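Local atomic coordinates of tail protein, 43 kDa (Neisseria meningitidis MC58, PDB entry 3D37), a protein that is of unknown function in detail but probably serves as a baseplate hub component of a Mu-like phage tail. Residues G7-V12 and V62-I67; G285-R290 and D327-E332; F213-F218 and V237-T242; A179-P184 and K336-W341; D115-L120 and Q153-I158. All blocks are in the same frame, centred on the assembly; numbering follows the deposited sequence.

How the contacts relate
From the N terminus, contact 1 closes first, pairing the opening strand with the hairpin at 62-67 inside the GpP-like N-terminal region. Contact 5 follows, packing two helices of the gp44-like second region. Contact 4 spans the longest interval, bringing the loop at 179-184 back to the end of strand 330-337; contacts 3 and 2 are both nested within it, in that order. Contact 3 is the strand pair of the third region and lies on the other side of the chain's centre from contact 1. Contact 2 shares strand 330-337 with contact 4 and touches contact 1 directly through Tyr8 with His287 and Asp64 with Lys288, tying the first and last regions together.

Contact 1 (G7-V12 and V62-I67); sequences GYAVSV and VIDGQI
An antiparallel strand pairing joins Val10 and Ser11 to Ile63 and Val62, at the place where strand 10-14 meets the end of strand 58-63. Ser11 and Val62 are a hydrogen-bonded pair: Ser11 N donates to Val62 O at 2.8 Å and Val62 N returns a bond to Ser11 O at 2.9 Å. Val10 and Ile63 form the neighbouring non-hydrogen-bonded pair, with Val10 CG2 facing Ile63 CG1 at 4.2 Å, while Ser11 OG rests against Val62 CB on the other face and bonds to Glu18. One step further, Asp64 N donates to Ala9 O at 2.8 Å, and the carboxylate adds a second grip: Ala9 N reaches Asp64 OD1 at 3.2 Å on its syn side, 34° out of the carboxylate plane. Asp64 CG stands beside its own backbone N (chi1 -71°), the side on which Ala9 lies. The other oxygen, Asp64 OD2, comes to the edge of the Tyr8 ring, 3.3 Å from Tyr8 CD1, and takes a salt bridge from Lys288 and a bond from a water. At the far end of the ring Tyr8 OH bonds to His287 N, and the ring stacks on that histidine. Ile63 to Gln66 make a type I' turn closed by bonds in both directions between these two residues, the tight two-residue beta hairpin, here with strand 10-14 along its first arm.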
# COMPACT_ATOMS: atom_id res chain seq x y z
N GLY A 7 1.10 -30.94 3.01
CA GLY A 7 1.98 -30.12 2.15
C GLY A 7 3.41 -30.64 2.33
O GLY A 7 3.59 -31.74 2.84
N TYR A 8 4.42 -29.85 2.00
CA TYR A 8 5.83 -30.27 2.17
C TYR A 8 6.37 -30.07 3.59
O TYR A 8 6.19 -29.02 4.18
CB TYR A 8 6.73 -29.49 1.21
CG TYR A 8 6.39 -29.66 -0.24
CD1 TYR A 8 6.79 -30.80 -0.95
CD2 TYR A 8 5.64 -28.71 -0.91
CE1 TYR A 8 6.45 -30.97 -2.25
CE2 TYR A 8 5.28 -28.89 -2.21
CZ TYR A 8 5.72 -30.01 -2.90
OH TYR A 8 5.39 -30.18 -4.21
N ALA A 9 7.09 -31.07 4.10
CA ALA A 9 7.90 -30.91 5.29
C ALA A 9 9.28 -30.40 4.84
O ALA A 9 10.03 -31.11 4.19
CB ALA A 9 8.03 -32.26 6.09
N VAL A 10 9.56 -29.15 5.16
CA VAL A 10 10.81 -28.51 4.80
C VAL A 10 11.52 -28.20 6.12
O VAL A 10 10.96 -27.48 7.00
CB VAL A 10 10.58 -27.23 3.98
CG1 VAL A 10 11.94 -26.60 3.59
CG2 VAL A 10 9.78 -27.53 2.74
N SER A 11 12.75 -28.71 6.27
CA SER A 11 13.52 -28.39 7.46
C SER A 11 14.97 -27.96 7.20
O SER A 11 15.55 -28.26 6.15
CB SER A 11 13.55 -29.55 8.44
OG SER A 11 14.18 -30.62 7.82
N VAL A 12 15.54 -27.28 8.19
CA VAL A 12 16.96 -26.99 8.26
C VAL A 12 17.43 -27.91 9.35
O VAL A 12 17.06 -27.73 10.49
CB VAL A 12 17.22 -25.50 8.59
CG1 VAL A 12 18.72 -25.21 8.77
CG2 VAL A 12 16.62 -24.63 7.52
N VAL A 62 16.23 -29.87 3.89
CA VAL A 62 15.58 -31.14 3.58
C VAL A 62 14.13 -30.86 3.21
O VAL A 62 13.43 -30.12 3.89
CB VAL A 62 15.68 -32.15 4.78
CG1 VAL A 62 15.32 -33.60 4.33
CG2 VAL A 62 17.08 -32.16 5.36
N ILE A 63 13.68 -31.45 2.11
CA ILE A 63 12.28 -31.39 1.71
C ILE A 63 11.78 -32.85 1.63
O ILE A 63 12.33 -33.64 0.88
CB ILE A 63 12.10 -30.69 0.33
CG1 ILE A 63 12.76 -29.29 0.33
CG2 ILE A 63 10.56 -30.68 -0.11
CD1 ILE A 63 12.54 -28.45 -0.91
N ASP A 64 10.76 -33.16 2.42
CA ASP A 64 10.15 -34.51 2.49
C ASP A 64 11.21 -35.55 2.62
O ASP A 64 11.20 -36.53 1.88
CB ASP A 64 9.29 -34.84 1.24
CG ASP A 64 8.03 -34.06 1.17
OD1 ASP A 64 7.52 -33.62 2.25
OD2 ASP A 64 7.52 -33.91 0.03
N GLY A 65 12.14 -35.32 3.55
CA GLY A 65 13.22 -36.25 3.85
C GLY A 65 14.28 -36.33 2.81
O GLY A 65 15.20 -37.12 2.94
N GLN A 66 14.20 -35.51 1.76
CA GLN A 66 15.29 -35.52 0.79
C GLN A 66 16.15 -34.25 0.93
O GLN A 66 15.63 -33.10 0.93
CB GLN A 66 14.72 -35.65 -0.60
CG GLN A 66 15.77 -35.68 -1.65
CD GLN A 66 15.21 -36.11 -3.01
OE1 GLN A 66 13.99 -36.46 -3.14
NE2 GLN A 66 16.07 -36.09 -4.01
N ILE A 67 17.44 -34.47 1.11
CA ILE A 67 18.36 -33.36 1.24
C ILE A 67 18.47 -32.66 -0.14
O ILE A 67 18.74 -33.30 -1.16
CB ILE A 67 19.74 -33.84 1.68
CG1 ILE A 67 19.67 -34.36 3.13
CG2 ILE A 67 20.77 -32.73 1.54
CD1 ILE A 67 20.84 -35.32 3.50
O HOH W 1 4.38 -33.48 -0.08

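Contact 2 (G285-R290 and D327-E332); sequences GGHKTR and DGTQTE
Thr329 CG2 sits over one face of the His287 ring, 3.4 Å from the ring centroid and 20° off the normal, in a CH-pi contact that forms the close-packed heart of this contact. The methyl is shifted toward the rim, above CE1 and NE2, and the two side chains cross at about a right angle. Thr329 CG2 is anti to its backbone N, which carries the methyl to the ring, while OG1 lies beside the backbone N. At the ring edge lies Thr331 OG1, 3.2 Å from His287 CD2. That hydroxyl donates to Gly286 O at 2.6 Å, in the carbonyl plane and on a lone pair. Phe321 also meets the imidazole, its plane turned about 50° from it. Here strand 278-285 parts from its antiparallel neighbour 330-337: Gly285 and Gln330 are a non-hydrogen-bonded pair, their CA atoms 4.2 Å apart. Gly286, at positive phi, then donates its N-H to Thr329 O, with N 2.9 Å from that oxygen and 52° above the carbonyl plane, as the chain swings away from the strand. The outer side is looser. Gln330 turns its CB away from the 285-290 loop and its amide goes to Glu201. Past His287 the loop leaves its partner altogether, and the exposed Arg290 pairs with Asp195 of a neighbouring subunit.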
# COMPACT_ATOMS: atom_id res chain seq x y z
N GLY A 285 3.37 -24.14 -9.06
CA GLY A 285 3.00 -24.36 -7.67
C GLY A 285 3.72 -25.64 -7.26
O GLY A 285 3.97 -26.47 -8.09
N GLY A 286 4.01 -25.80 -5.98
CA GLY A 286 4.77 -27.00 -5.49
C GLY A 286 6.27 -26.90 -5.74
O GLY A 286 6.78 -25.88 -6.24
N HIS A 287 6.95 -28.00 -5.39
CA HIS A 287 8.36 -28.21 -5.54
C HIS A 287 8.75 -29.47 -6.32
O HIS A 287 9.92 -29.67 -6.60
CB HIS A 287 9.01 -28.27 -4.17
CG HIS A 287 8.92 -26.97 -3.43
ND1 HIS A 287 8.96 -26.91 -2.06
CD2 HIS A 287 8.73 -25.71 -3.86
CE1 HIS A 287 8.81 -25.65 -1.68
NE2 HIS A 287 8.72 -24.91 -2.76
N LYS A 288 7.75 -30.28 -6.71
CA LYS A 288 7.99 -31.55 -7.41
C LYS A 288 7.24 -31.62 -8.72
O LYS A 288 6.18 -31.07 -8.84
CB LYS A 288 7.52 -32.71 -6.56
CG LYS A 288 8.46 -32.98 -5.45
CD LYS A 288 7.87 -33.90 -4.40
CE LYS A 288 8.99 -34.36 -3.46
NZ LYS A 288 8.56 -35.23 -2.27
N THR A 289 7.82 -32.29 -9.68
CA THR A 289 7.06 -32.75 -10.82
C THR A 289 5.95 -33.73 -10.42
O THR A 289 5.93 -34.30 -9.34
CB THR A 289 7.93 -33.49 -11.80
OG1 THR A 289 8.30 -34.78 -11.24
CG2 THR A 289 9.17 -32.68 -12.17
N ARG A 290 5.03 -33.95 -11.35
CA ARG A 290 3.98 -34.93 -11.18
C ARG A 290 4.49 -36.33 -10.80
O ARG A 290 3.82 -37.06 -10.09
CB ARG A 290 3.12 -35.03 -12.46
CG ARG A 290 1.96 -34.13 -12.43
CD ARG A 290 0.70 -34.73 -13.15
NE ARG A 290 -0.17 -35.52 -12.25
CZ ARG A 290 -0.83 -35.05 -11.18
NH1 ARG A 290 -0.75 -33.77 -10.81
NH2 ARG A 290 -1.57 -35.87 -10.46
N ASP A 327 1.70 -16.31 -1.64
CA ASP A 327 1.65 -17.24 -2.76
C ASP A 327 1.82 -18.71 -2.37
O ASP A 327 1.82 -19.52 -3.22
CB ASP A 327 2.69 -16.82 -3.80
CG ASP A 327 2.42 -15.43 -4.38
OD1 ASP A 327 1.34 -15.28 -5.00
OD2 ASP A 327 3.28 -14.51 -4.22
N GLY A 328 1.95 -19.05 -1.08
CA GLY A 328 2.27 -20.43 -0.70
C GLY A 328 3.57 -20.98 -1.32
O GLY A 328 4.56 -20.27 -1.50
N THR A 329 3.50 -22.25 -1.68
CA THR A 329 4.63 -23.06 -2.14
C THR A 329 4.75 -23.01 -3.66
O THR A 329 3.85 -23.38 -4.36
CB THR A 329 4.44 -24.54 -1.59
OG1 THR A 329 4.52 -24.51 -0.15
CG2 THR A 329 5.54 -25.40 -2.05
N GLN A 330 5.89 -22.56 -4.16
CA GLN A 330 6.18 -22.51 -5.58
C GLN A 330 7.64 -22.80 -5.90
O GLN A 330 8.46 -22.84 -5.02
CB GLN A 330 5.83 -21.08 -6.12
CG GLN A 330 4.30 -20.65 -5.96
CD GLN A 330 4.20 -19.17 -6.25
OE1 GLN A 330 4.91 -18.38 -5.61
NE2 GLN A 330 3.36 -18.79 -7.18
N THR A 331 7.91 -22.97 -7.19
CA THR A 331 9.22 -23.09 -7.72
C THR A 331 9.33 -22.13 -8.92
O THR A 331 8.48 -22.12 -9.83
CB THR A 331 9.64 -24.58 -8.09
OG1 THR A 331 9.23 -25.47 -7.04
CG2 THR A 331 11.22 -24.69 -8.30
N GLU A 332 10.39 -21.33 -8.89
CA GLU A 332 10.82 -20.60 -10.09
C GLU A 332 11.82 -21.39 -10.82
O GLU A 332 12.85 -21.89 -10.25
CB GLU A 332 11.39 -19.24 -9.66
CG GLU A 332 12.15 -18.49 -10.74
CD GLU A 332 12.80 -17.19 -10.15
OE1 GLU A 332 11.99 -16.41 -9.58
OE2 GLU A 332 14.07 -17.03 -10.27

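Contact 3 (F213-F218 and V237-T242); sequences FSEVTF and VYKDPT
Val216 and Tyr238 exchange two backbone bonds in an antiparallel pairing of strands 215-220 and 234-239, part of the small three-stranded sheet of the third region, on which helix 259-276 packs. Val216 N donates to Tyr238 O and Tyr238 N to Val216 O, both at 3.0 Å, the second nearly straight at 173°. Toward the open end of the pair the bonding fades: Asp240 N to Ser214 O is weak, at 3.4 Å. CA-H...O contacts fill in between, among them Glu215 CA to Tyr238 O at 3.3 Å. Apolar contact lies on both faces. On the Thr217 face, Thr217 and Val237 run side by side, pointing the same way, and the methyl Thr217 CG2 meets Val237 CB at 3.7 Å. On the other face Tyr238 CB comes to the edge of the Phe218 ring, 4.3 Å from Phe218 CE2, while Val216 CG1 lies above one face of that ring, toward its rim. Leu270 of the helix touches both aromatic residues. Of the polar side chains, Ser214 OG bonds to Arg247 N, and Glu215 and Lys239 keep their charged ends apart. Asp240 CG lies between its backbone N and carbonyl carbon (chi1 54°), and its OD1 stands 3.1 Å from Phe213 O, two acceptors close together without a bond.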
# COMPACT_ATOMS: atom_id res chain seq x y z
N PHE A 213 27.24 -9.84 -31.09
CA PHE A 213 28.19 -9.09 -31.85
C PHE A 213 28.13 -9.50 -33.32
O PHE A 213 27.67 -10.61 -33.65
CB PHE A 213 29.57 -9.32 -31.25
CG PHE A 213 29.64 -8.95 -29.80
CD1 PHE A 213 29.52 -7.63 -29.41
CD2 PHE A 213 29.82 -9.90 -28.83
CE1 PHE A 213 29.57 -7.28 -28.08
CE2 PHE A 213 29.89 -9.55 -27.49
CZ PHE A 213 29.77 -8.24 -27.12
N SER A 214 28.53 -8.57 -34.19
CA SER A 214 28.48 -8.78 -35.64
C SER A 214 29.67 -9.63 -36.13
O SER A 214 29.48 -10.64 -36.82
CB SER A 214 28.44 -7.42 -36.36
OG SER A 214 29.71 -6.77 -36.31
N GLU A 215 30.89 -9.20 -35.80
CA GLU A 215 32.08 -10.00 -35.99
C GLU A 215 32.79 -10.02 -34.64
O GLU A 215 32.76 -9.02 -33.92
CB GLU A 215 33.04 -9.39 -37.03
CG GLU A 215 32.45 -9.22 -38.45
CD GLU A 215 33.49 -8.86 -39.52
OE1 GLU A 215 34.71 -9.15 -39.34
OE2 GLU A 215 33.07 -8.29 -40.55
N VAL A 216 33.43 -11.13 -34.31
CA VAL A 216 34.25 -11.18 -33.11
C VAL A 216 35.57 -11.77 -33.50
O VAL A 216 35.63 -12.87 -34.03
CB VAL A 216 33.60 -11.97 -31.96
CG1 VAL A 216 34.55 -12.03 -30.73
CG2 VAL A 216 32.24 -11.33 -31.60
N THR A 217 36.63 -11.02 -33.26
CA THR A 217 37.93 -11.49 -33.60
C THR A 217 38.58 -11.98 -32.31
O THR A 217 38.70 -11.25 -31.34
CB THR A 217 38.71 -10.38 -34.37
OG1 THR A 217 38.75 -9.16 -33.61
CG2 THR A 217 38.00 -10.08 -35.70
N PHE A 218 38.95 -13.27 -32.32
CA PHE A 218 39.59 -13.92 -31.18
C PHE A 218 41.09 -14.03 -31.46
O PHE A 218 41.49 -14.45 -32.57
CB PHE A 218 38.98 -15.31 -30.94
CG PHE A 218 37.52 -15.30 -30.50
CD1 PHE A 218 37.19 -15.17 -29.17
CD2 PHE A 218 36.49 -15.40 -31.44
CE1 PHE A 218 35.83 -15.17 -28.75
CE2 PHE A 218 35.15 -15.40 -31.04
CZ PHE A 218 34.82 -15.27 -29.70
N VAL A 237 38.24 -15.62 -36.55
CA VAL A 237 37.14 -14.66 -36.50
C VAL A 237 35.80 -15.30 -36.85
O VAL A 237 35.68 -16.12 -37.77
CB VAL A 237 37.41 -13.36 -37.34
CG1 VAL A 237 38.60 -13.53 -38.26
CG2 VAL A 237 36.14 -12.88 -38.07
N TYR A 238 34.80 -14.91 -36.06
CA TYR A 238 33.47 -15.40 -36.16
C TYR A 238 32.65 -14.27 -36.77
O TYR A 238 32.94 -13.11 -36.52
CB TYR A 238 32.96 -15.76 -34.74
CG TYR A 238 31.47 -15.89 -34.62
CD1 TYR A 238 30.82 -17.06 -34.98
CD2 TYR A 238 30.70 -14.82 -34.16
CE1 TYR A 238 29.42 -17.15 -34.90
CE2 TYR A 238 29.31 -14.91 -34.07
CZ TYR A 238 28.69 -16.09 -34.44
OH TYR A 238 27.33 -16.19 -34.33
N LYS A 239 31.66 -14.61 -37.59
CA LYS A 239 30.68 -13.66 -38.14
C LYS A 239 29.31 -14.34 -38.15
O LYS A 239 29.21 -15.52 -38.43
CB LYS A 239 31.07 -13.23 -39.58
CG LYS A 239 32.59 -13.26 -39.89
CD LYS A 239 32.97 -12.71 -41.31
CE LYS A 239 32.57 -13.65 -42.48
NZ LYS A 239 33.44 -13.49 -43.74
N ASP A 240 28.25 -13.62 -37.80
CA ASP A 240 26.90 -14.09 -38.18
C ASP A 240 26.41 -13.19 -39.31
O ASP A 240 26.28 -11.97 -39.12
CB ASP A 240 25.87 -14.17 -37.01
CG ASP A 240 25.73 -12.86 -36.23
OD1 ASP A 240 26.69 -12.06 -36.24
OD2 ASP A 240 24.66 -12.66 -35.58
N PRO A 241 26.21 -13.77 -40.51
CA PRO A 241 25.71 -12.93 -41.59
C PRO A 241 24.28 -12.39 -41.39
O PRO A 241 23.81 -11.65 -42.26
CB PRO A 241 25.82 -13.84 -42.83
CG PRO A 241 26.85 -14.88 -42.45
CD PRO A 241 26.50 -15.13 -41.00
N THR A 242 23.61 -12.74 -40.29
CA THR A 242 22.29 -12.16 -39.97
C THR A 242 22.33 -10.84 -39.15
O THR A 242 21.30 -10.18 -39.00
CB THR A 242 21.39 -13.18 -39.26
OG1 THR A 242 21.59 -14.48 -39.83
CG2 THR A 242 19.90 -12.79 -39.37

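Contact 4 (A179-P184 and K336-W341); sequences ADYSSP and KEDGIW
Gly339 lies flat over the middle of the Tyr181 ring, backbone against aromatic face: its CA is 3.5 Å from the ring centroid and only 10° off the normal. Gly339 N stays over the same ring, 3.2 Å from Tyr181 CE1. The glycine, at positive phi, occupies a type II turn from Glu337 to Ile340 that follows strand 330-337, and the tyrosine comes from the loop between strands 174-177 and 187-191. Tyr181 CB points toward the turn, and CG, anti to the carbonyl carbon (chi1 -59°), comes to 4.0 Å from Gly339 CA. At the ring's far end Tyr181 OH donates to Trp341 O at 2.8 Å, in the carbonyl plane and on a lone pair. A water also bonds to this hydroxyl at 2.9 Å; it donates there and to Glu337 O, and accepts from Trp341 N, so it bridges the turn to the phenol. Asp338 slides past Tyr181 in the opposite direction, OD1 coming within 3.3 Å of Tyr181 CD1; its carboxylate forms a salt bridge with Arg300. Ala179 CB meets Trp341 CE3 at 4.0 Å, and Phe315 packs edge-to-face on Tyr181. The phenol thus joins two loops distant in sequence both through its ring face and through its hydroxyl, which donates a hydrogen bond to Trp341 O and accepts one from the water.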
# COMPACT_ATOMS: atom_id res chain seq x y z
N ALA A 179 26.22 -30.48 -18.98
CA ALA A 179 24.87 -30.95 -19.20
C ALA A 179 24.82 -32.27 -19.98
O ALA A 179 25.57 -32.49 -20.94
CB ALA A 179 24.06 -29.88 -19.95
N ASP A 180 23.85 -33.11 -19.61
CA ASP A 180 23.51 -34.25 -20.40
C ASP A 180 22.19 -34.10 -21.13
O ASP A 180 21.12 -34.21 -20.51
CB ASP A 180 23.44 -35.48 -19.53
CG ASP A 180 23.30 -36.75 -20.33
OD1 ASP A 180 23.56 -36.74 -21.56
OD2 ASP A 180 22.93 -37.78 -19.71
N TYR A 181 22.26 -33.85 -22.43
CA TYR A 181 21.10 -33.65 -23.27
C TYR A 181 20.49 -34.95 -23.83
O TYR A 181 19.56 -34.90 -24.64
CB TYR A 181 21.48 -32.68 -24.41
CG TYR A 181 21.95 -31.35 -23.89
CD1 TYR A 181 21.06 -30.49 -23.28
CD2 TYR A 181 23.30 -30.98 -23.97
CE1 TYR A 181 21.48 -29.28 -22.73
CE2 TYR A 181 23.74 -29.75 -23.46
CZ TYR A 181 22.80 -28.90 -22.82
OH TYR A 181 23.18 -27.69 -22.29
N SER A 182 21.05 -36.10 -23.45
CA SER A 182 20.49 -37.41 -23.78
C SER A 182 19.34 -37.74 -22.82
O SER A 182 18.38 -38.38 -23.22
CB SER A 182 21.59 -38.51 -23.76
OG SER A 182 22.03 -38.84 -22.44
N SER A 183 19.41 -37.25 -21.59
CA SER A 183 18.36 -37.45 -20.59
C SER A 183 17.00 -36.89 -21.07
O SER A 183 16.90 -35.70 -21.37
CB SER A 183 18.75 -36.79 -19.27
OG SER A 183 19.98 -37.34 -18.78
N PRO A 184 15.96 -37.76 -21.15
CA PRO A 184 14.64 -37.32 -21.59
C PRO A 184 14.05 -36.24 -20.67
O PRO A 184 14.31 -36.25 -19.47
CB PRO A 184 13.79 -38.60 -21.52
CG PRO A 184 14.78 -39.73 -21.60
CD PRO A 184 16.00 -39.22 -20.88
N LYS A 336 16.73 -22.22 -20.08
CA LYS A 336 17.58 -21.75 -21.14
C LYS A 336 17.39 -22.60 -22.37
O LYS A 336 16.90 -23.73 -22.27
CB LYS A 336 19.06 -21.79 -20.69
CG LYS A 336 19.38 -20.85 -19.48
CD LYS A 336 19.43 -19.40 -20.00
CE LYS A 336 20.01 -18.40 -19.08
NZ LYS A 336 20.02 -17.08 -19.74
N GLU A 337 17.75 -22.04 -23.53
CA GLU A 337 17.82 -22.78 -24.77
C GLU A 337 18.54 -24.12 -24.56
O GLU A 337 19.63 -24.21 -23.95
CB GLU A 337 18.57 -21.97 -25.83
CG GLU A 337 18.56 -22.56 -27.22
CD GLU A 337 19.25 -21.69 -28.27
OE1 GLU A 337 19.84 -20.63 -27.93
OE2 GLU A 337 19.24 -22.12 -29.43
N ASP A 338 17.94 -25.16 -25.12
CA ASP A 338 18.50 -26.53 -25.05
C ASP A 338 19.75 -26.76 -25.88
O ASP A 338 19.92 -26.18 -26.94
CB ASP A 338 17.39 -27.49 -25.46
CG ASP A 338 17.64 -28.94 -25.06
OD1 ASP A 338 18.16 -29.17 -23.95
OD2 ASP A 338 17.26 -29.81 -25.89
N GLY A 339 20.66 -27.58 -25.36
CA GLY A 339 21.81 -28.05 -26.11
C GLY A 339 22.98 -27.09 -26.20
O GLY A 339 23.98 -27.42 -26.81
N ILE A 340 22.90 -25.91 -25.58
CA ILE A 340 23.90 -24.84 -25.77
C ILE A 340 25.03 -24.87 -24.73
O ILE A 340 26.20 -24.73 -25.06
CB ILE A 340 23.17 -23.44 -25.80
CG1 ILE A 340 22.14 -23.37 -26.95
CG2 ILE A 340 24.17 -22.29 -25.89
CD1 ILE A 340 22.69 -23.71 -28.38
N TRP A 341 24.70 -25.06 -23.46
CA TRP A 341 25.65 -25.04 -22.33
C TRP A 341 26.50 -26.31 -22.30
O TRP A 341 25.97 -27.39 -22.46
CB TRP A 341 24.88 -24.89 -20.96
CG TRP A 341 25.78 -24.61 -19.74
CD1 TRP A 341 26.65 -23.57 -19.58
CD2 TRP A 341 25.92 -25.43 -18.54
NE1 TRP A 341 27.30 -23.67 -18.38
CE2 TRP A 341 26.89 -24.80 -17.72
CE3 TRP A 341 25.33 -26.61 -18.08
CZ2 TRP A 341 27.25 -25.30 -16.46
CZ3 TRP A 341 25.70 -27.11 -16.82
CH2 TRP A 341 26.64 -26.46 -16.03
O HOH W 2 21.78 -25.25 -22.84

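Contact 5 (D115-L120 and Q153-I158); sequences DAAKKL and QALTHI
Ala117 and Leu120 face Leu155 and Ile158 across an antiparallel pair of helices, 113-121 and 151-161, in the gp44-like second region, where they pack beside the small sheet of strands 130-133, 165-168 and 174-177. The short axes run 10.5 Å apart at 178°, almost exactly antiparallel, and the interface is wholly apolar. Along the second helix, Ala154 comes first and turns its CB toward the other helix without a close contact. Leu155 follows and carries much of the contact. Its CG is anti to the backbone N (chi1 -159°), and its branch CD1 lies 3.9 Å from Ala117 CA and 4.0 Å from Ala117 CB, settling against the backbone and CB of that alanine. The same methyl touches Leu120 CD1 at 3.5 Å, the two leucines sliding past each other in opposite directions. Pro166 and Leu174 meet Leu155 from the sheet, as Val130 and Val176 meet Ala117, so the strands lie against this side of the helix pair. Ile158 closes the segment one turn on from Leu155: its CG2 faces Ala116 CB at 4.5 Å, and its CD1 meets Leu120 CD1 tip to tip at 3.4 Å, tighter than usual for two methyl carbons.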
# COMPACT_ATOMS: atom_id res chain seq x y z
N ASP A 115 41.23 -35.01 -11.04
CA ASP A 115 42.32 -34.96 -10.04
C ASP A 115 42.73 -33.55 -9.67
O ASP A 115 42.97 -33.29 -8.50
CB ASP A 115 43.57 -35.75 -10.51
CG ASP A 115 43.35 -37.23 -10.47
OD1 ASP A 115 42.29 -37.71 -9.93
OD2 ASP A 115 44.26 -37.94 -10.98
N ALA A 116 42.79 -32.63 -10.61
CA ALA A 116 42.97 -31.21 -10.24
C ALA A 116 41.75 -30.64 -9.41
O ALA A 116 41.94 -29.72 -8.57
CB ALA A 116 43.20 -30.38 -11.47
N ALA A 117 40.55 -31.20 -9.59
CA ALA A 117 39.39 -30.77 -8.76
C ALA A 117 39.50 -31.35 -7.35
O ALA A 117 39.28 -30.62 -6.36
CB ALA A 117 38.04 -31.18 -9.40
N LYS A 118 39.83 -32.65 -7.28
CA LYS A 118 40.04 -33.38 -6.02
C LYS A 118 41.07 -32.64 -5.20
O LYS A 118 40.89 -32.45 -3.98
CB LYS A 118 40.50 -34.85 -6.26
CG LYS A 118 39.36 -35.83 -6.58
CD LYS A 118 39.82 -37.20 -6.99
CE LYS A 118 38.63 -38.17 -7.15
NZ LYS A 118 39.14 -39.52 -7.69
N LYS A 119 42.13 -32.19 -5.87
CA LYS A 119 43.22 -31.50 -5.19
C LYS A 119 42.70 -30.26 -4.54
O LYS A 119 42.80 -30.13 -3.34
CB LYS A 119 44.39 -31.15 -6.14
CG LYS A 119 45.56 -30.38 -5.47
CD LYS A 119 46.44 -31.34 -4.58
CE LYS A 119 46.94 -30.69 -3.23
NZ LYS A 119 48.26 -29.97 -3.33
N LEU A 120 42.09 -29.40 -5.33
CA LEU A 120 41.61 -28.06 -4.87
C LEU A 120 40.54 -28.09 -3.78
O LEU A 120 40.41 -27.14 -3.02
CB LEU A 120 41.08 -27.26 -6.05
CG LEU A 120 42.04 -26.83 -7.16
CD1 LEU A 120 41.23 -26.62 -8.48
CD2 LEU A 120 42.79 -25.57 -6.76
N GLN A 153 37.15 -19.58 -8.47
CA GLN A 153 37.73 -19.03 -9.71
C GLN A 153 38.68 -19.96 -10.40
O GLN A 153 38.59 -20.15 -11.61
CB GLN A 153 38.49 -17.75 -9.42
CG GLN A 153 37.60 -16.58 -9.25
CD GLN A 153 38.35 -15.35 -8.75
OE1 GLN A 153 39.28 -15.47 -7.96
NE2 GLN A 153 37.91 -14.16 -9.18
N ALA A 154 39.57 -20.58 -9.61
CA ALA A 154 40.55 -21.47 -10.15
C ALA A 154 39.88 -22.72 -10.69
O ALA A 154 40.27 -23.27 -11.73
CB ALA A 154 41.60 -21.87 -9.04
N LEU A 155 38.88 -23.18 -9.97
CA LEU A 155 38.20 -24.37 -10.36
C LEU A 155 37.38 -24.13 -11.68
O LEU A 155 37.27 -25.03 -12.53
CB LEU A 155 37.27 -24.77 -9.23
CG LEU A 155 36.72 -26.15 -9.03
CD1 LEU A 155 37.82 -27.17 -9.06
CD2 LEU A 155 36.07 -26.09 -7.67
N THR A 156 36.86 -22.92 -11.81
CA THR A 156 36.02 -22.54 -12.95
C THR A 156 36.91 -22.47 -14.21
O THR A 156 36.62 -23.11 -15.23
CB THR A 156 35.32 -21.18 -12.68
OG1 THR A 156 34.47 -21.29 -11.51
CG2 THR A 156 34.48 -20.73 -13.90
N HIS A 157 38.04 -21.78 -14.07
CA HIS A 157 39.13 -21.71 -15.09
C HIS A 157 39.51 -23.10 -15.60
O HIS A 157 39.34 -23.45 -16.77
CB HIS A 157 40.31 -21.02 -14.44
CG HIS A 157 41.15 -20.19 -15.36
ND1 HIS A 157 40.92 -18.84 -15.57
CD2 HIS A 157 42.23 -20.50 -16.12
CE1 HIS A 157 41.82 -18.37 -16.42
NE2 HIS A 157 42.63 -19.36 -16.77
N ILE A 158 39.98 -23.93 -14.70
CA ILE A 158 40.35 -25.28 -15.02
C ILE A 158 39.23 -26.05 -15.74
O ILE A 158 39.43 -26.67 -16.81
CB ILE A 158 40.75 -26.02 -13.71
CG1 ILE A 158 42.07 -25.47 -13.16
CG2 ILE A 158 40.87 -27.48 -13.95
CD1 ILE A 158 42.24 -25.69 -11.64